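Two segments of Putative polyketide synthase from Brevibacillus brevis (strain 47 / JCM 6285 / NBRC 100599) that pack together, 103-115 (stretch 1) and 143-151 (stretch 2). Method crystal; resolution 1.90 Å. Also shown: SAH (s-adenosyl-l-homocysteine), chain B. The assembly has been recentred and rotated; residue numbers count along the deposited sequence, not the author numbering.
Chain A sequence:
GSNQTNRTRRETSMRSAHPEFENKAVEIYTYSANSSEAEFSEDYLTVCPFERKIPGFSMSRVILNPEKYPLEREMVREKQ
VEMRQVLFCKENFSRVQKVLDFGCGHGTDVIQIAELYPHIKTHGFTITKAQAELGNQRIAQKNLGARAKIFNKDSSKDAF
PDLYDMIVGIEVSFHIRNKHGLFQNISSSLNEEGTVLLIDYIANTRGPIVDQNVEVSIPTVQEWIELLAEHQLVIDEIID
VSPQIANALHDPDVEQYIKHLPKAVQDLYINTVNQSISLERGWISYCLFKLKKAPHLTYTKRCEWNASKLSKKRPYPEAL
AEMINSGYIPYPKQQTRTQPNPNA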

# COMPACT_ATOMS: atom_id res chain seq x y z
N GLY A 103 -2.22 8.32 -1.79
CA GLY A 103 -3.58 7.75 -1.95
C GLY A 103 -4.04 7.32 -0.57
O GLY A 103 -3.97 6.13 -0.20
N CYS A 104 -4.51 8.28 0.24
CA CYS A 104 -4.48 8.05 1.68
C CYS A 104 -5.77 7.42 2.27
O CYS A 104 -5.85 7.29 3.51
CB CYS A 104 -4.18 9.37 2.40
SG CYS A 104 -5.45 10.71 2.05
N GLY A 105 -6.70 6.91 1.46
CA GLY A 105 -7.83 6.20 2.01
C GLY A 105 -8.61 7.10 3.00
O GLY A 105 -8.94 8.24 2.71
N HIS A 106 -8.89 6.58 4.17
CA HIS A 106 -9.54 7.34 5.23
C HIS A 106 -8.57 8.14 6.08
O HIS A 106 -8.97 8.57 7.16
CB HIS A 106 -10.32 6.41 6.13
CG HIS A 106 -11.49 5.75 5.46
ND1 HIS A 106 -12.05 4.57 5.92
CD2 HIS A 106 -12.18 6.07 4.33
CE1 HIS A 106 -13.03 4.20 5.11
NE2 HIS A 106 -13.14 5.10 4.15
N GLY A 107 -7.31 8.26 5.65
CA GLY A 107 -6.33 9.10 6.36
C GLY A 107 -5.65 8.47 7.54
O GLY A 107 -4.90 9.16 8.28
N THR A 108 -5.81 7.16 7.71
CA THR A 108 -5.37 6.50 8.93
C THR A 108 -3.87 6.65 9.16
O THR A 108 -3.45 6.97 10.27
CB THR A 108 -5.78 5.02 8.87
OG1 THR A 108 -7.23 4.95 8.81
CG2 THR A 108 -5.34 4.27 10.13
N ASP A 109 -3.05 6.40 8.12
CA ASP A 109 -1.59 6.55 8.28
C ASP A 109 -1.18 8.02 8.40
O ASP A 109 -0.29 8.38 9.18
CB ASP A 109 -0.81 5.91 7.12
CG ASP A 109 -0.91 4.39 7.13
OD1 ASP A 109 -0.71 3.76 8.20
OD2 ASP A 109 -1.27 3.81 6.09
N VAL A 110 -1.81 8.89 7.62
CA VAL A 110 -1.58 10.32 7.80
C VAL A 110 -1.76 10.74 9.25
O VAL A 110 -0.94 11.49 9.82
CB VAL A 110 -2.49 11.13 6.86
CG1 VAL A 110 -2.57 12.59 7.29
CG2 VAL A 110 -2.00 11.04 5.45
N ILE A 111 -2.81 10.23 9.87
CA ILE A 111 -3.18 10.58 11.22
C ILE A 111 -2.30 9.88 12.22
O ILE A 111 -1.83 10.52 13.18
CB ILE A 111 -4.67 10.22 11.48
CG1 ILE A 111 -5.56 11.26 10.82
CG2 ILE A 111 -4.94 10.09 12.98
CD1 ILE A 111 -6.97 10.73 10.60
N GLN A 112 -2.15 8.56 12.10
CA GLN A 112 -1.40 7.81 13.11
C GLN A 112 0.08 8.19 13.14
O GLN A 112 0.70 8.19 14.22
CB GLN A 112 -1.55 6.31 12.91
CG GLN A 112 -2.95 5.75 13.28
CD GLN A 112 -3.06 4.24 13.00
OE1 GLN A 112 -2.17 3.62 12.37
NE2 GLN A 112 -4.14 3.66 13.42
N ILE A 113 0.69 8.48 11.97
CA ILE A 113 2.11 8.90 11.97
C ILE A 113 2.25 10.22 12.72
O ILE A 113 3.19 10.43 13.51
CB ILE A 113 2.68 9.00 10.54
CG1 ILE A 113 2.79 7.63 9.91
CG2 ILE A 113 4.04 9.72 10.57
CD1 ILE A 113 3.06 7.69 8.44
N ALA A 114 1.35 11.16 12.43
CA ALA A 114 1.40 12.46 13.10
C ALA A 114 1.16 12.34 14.59
O ALA A 114 1.78 13.06 15.40
CB ALA A 114 0.37 13.40 12.48
N GLU A 115 0.27 11.44 15.00
CA GLU A 115 0.02 11.27 16.42
C GLU A 115 1.22 10.66 17.11
O GLU A 115 1.63 11.10 18.19
CB GLU A 115 -1.20 10.40 16.67
CG GLU A 115 -2.52 11.06 16.59
CD GLU A 115 -3.62 10.17 17.17
OE1 GLU A 115 -4.29 10.59 18.14
OE2 GLU A 115 -3.80 9.05 16.66
N ASN A 143 -7.49 16.98 16.95
CA ASN A 143 -6.72 18.22 17.16
C ASN A 143 -5.32 18.10 16.53
O ASN A 143 -4.33 18.51 17.13
CB ASN A 143 -6.61 18.51 18.64
CG ASN A 143 -6.32 19.95 18.92
OD1 ASN A 143 -6.41 20.80 18.03
ND2 ASN A 143 -5.97 20.24 20.17
N LEU A 144 -5.25 17.58 15.31
CA LEU A 144 -3.98 17.41 14.61
C LEU A 144 -3.83 18.34 13.42
O LEU A 144 -2.90 18.17 12.62
CB LEU A 144 -3.82 15.96 14.12
CG LEU A 144 -3.69 14.88 15.19
CD1 LEU A 144 -3.96 13.52 14.55
CD2 LEU A 144 -2.31 14.94 15.86
N GLY A 145 -4.72 19.32 13.27
CA GLY A 145 -4.77 20.14 12.08
C GLY A 145 -3.52 20.94 11.77
O GLY A 145 -3.32 21.31 10.61
N ALA A 146 -2.71 21.26 12.77
CA ALA A 146 -1.50 22.03 12.51
C ALA A 146 -0.40 21.19 11.90
O ALA A 146 0.60 21.74 11.41
CB ALA A 146 -0.95 22.68 13.80
N ARG A 147 -0.56 19.88 11.90
CA ARG A 147 0.50 19.01 11.36
C ARG A 147 0.04 17.96 10.36
O ARG A 147 0.88 17.30 9.75
CB ARG A 147 1.21 18.30 12.50
CG ARG A 147 2.03 19.25 13.35
CD ARG A 147 2.82 18.49 14.38
NE ARG A 147 1.97 17.77 15.33
CZ ARG A 147 1.78 16.46 15.35
NH1 ARG A 147 2.40 15.66 14.44
NH2 ARG A 147 1.04 15.93 16.32
N ALA A 148 -1.24 17.79 10.17
CA ALA A 148 -1.75 16.78 9.24
C ALA A 148 -2.84 17.43 8.41
O ALA A 148 -3.65 18.19 8.96
CB ALA A 148 -2.31 15.59 9.95
N LYS A 149 -2.81 17.19 7.09
CA LYS A 149 -3.80 17.79 6.22
C LYS A 149 -4.01 16.85 5.03
O LYS A 149 -3.04 16.31 4.47
CB LYS A 149 -3.38 19.16 5.73
CG LYS A 149 -4.50 19.90 4.98
CD LYS A 149 -4.05 21.29 4.54
CE LYS A 149 -5.21 22.09 3.96
NZ LYS A 149 -4.83 23.50 3.65
N ILE A 150 -5.27 16.68 4.64
CA ILE A 150 -5.60 15.82 3.50
C ILE A 150 -6.24 16.65 2.40
O ILE A 150 -7.09 17.50 2.67
CB ILE A 150 -6.52 14.67 3.92
CG1 ILE A 150 -5.72 13.73 4.82
CG2 ILE A 150 -7.06 13.95 2.69
CD1 ILE A 150 -6.57 12.76 5.62
N PHE A 151 -5.83 16.41 1.16
CA PHE A 151 -6.29 17.17 0.00
C PHE A 151 -7.06 16.24 -0.95
O PHE A 151 -6.66 15.11 -1.16
CB PHE A 151 -5.13 17.80 -0.79
CG PHE A 151 -4.19 18.62 0.03
CD1 PHE A 151 -3.10 18.03 0.63
CD2 PHE A 151 -4.37 19.97 0.15
CE1 PHE A 151 -2.21 18.78 1.39
CE2 PHE A 151 -3.48 20.75 0.91
CZ PHE A 151 -2.38 20.14 1.52
N SAH B . -3.65 3.73 1.32
CA SAH B . -4.97 3.61 1.93
CB SAH B . -6.07 3.52 0.89
CG SAH B . -5.84 2.52 -0.23
SD SAH B . -7.32 2.36 -1.28
C SAH B . -4.95 2.40 2.84
O SAH B . -5.95 2.10 3.49
OXT SAH B . -3.93 1.73 2.92
C5' SAH B . -6.72 3.32 -2.69
C4' SAH B . -6.62 4.81 -2.37
O4' SAH B . -5.99 5.48 -3.49
C3' SAH B . -8.03 5.48 -2.27
O3' SAH B . -7.93 6.37 -1.15
C2' SAH B . -8.22 6.26 -3.57
O2' SAH B . -9.02 7.41 -3.46
C1' SAH B . -6.75 6.61 -3.89
N9 SAH B . -6.46 6.95 -5.28
C8 SAH B . -6.68 6.21 -6.41
N7 SAH B . -6.31 6.96 -7.45
C5 SAH B . -5.80 8.13 -6.99
C6 SAH B . -5.28 9.26 -7.61
N6 SAH B . -5.10 9.38 -8.93
N1 SAH B . -4.84 10.29 -6.84
C2 SAH B . -4.99 10.27 -5.46
N3 SAH B . -5.54 9.16 -4.87
C4 SAH B . -5.97 8.14 -5.62

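How do a helix and a strand lie against each other here? Helix 108-115 runs nearly antiparallel to strand 148-151, at 168°, and their axes come within 8.6 Å. Apolar side chains meet between them: Ala114 CB lies 4.3 Å from Ala148 CB, and Val110 CG1 sits 4.0 Å from the same Ala148 CB. On the strand, Ala148 and Ile150 point toward the helix while Lys149, between them, points away, the alternation usual in an extended chain.

What fills the hollow before the helix begins? Ile150 does. Its CD1 lies 3.7 Å from the CA of Gly107, the N-cap residue, where a CB would stand only 2.7 Å from that methyl and clash. Glycine therefore leaves the pocket open, and its positive phi suits the residue as well. The pocket is bounded by Cys104, whose SG approaches Ile150 CG2 at 3.7 Å, and by Val110, whose CG1 lies 4.2 Å from Ile150 CG1.

What does Leu144 add, farther along the helix? It is the bump there, reaching over the helix at Ile111 and Glu115 so that Leu144 CD1 meets Ile111 CG2 at 3.9 Å and Glu115 CG at 3.5 Å. The CA-to-CB bond of Glu115 points away, yet its aliphatic CG still offers a surface to the leucine.

Where does polarity enter this largely apolar contact? Arg147 brings its guanidinium edge-on to the carbonyl of Ala114, and both terminal nitrogens donate to that oxygen: Arg147 NH1 to Ala114 O at 2.8 Å and Arg147 NH2 to Ala114 O at 3.1 Å. The guanidinium also comes close to the Ala114 side chain, with Arg147 NH1 3.6 Å from Ala114 CB. In all, the two stretches bury 432 Å², summed over both sides.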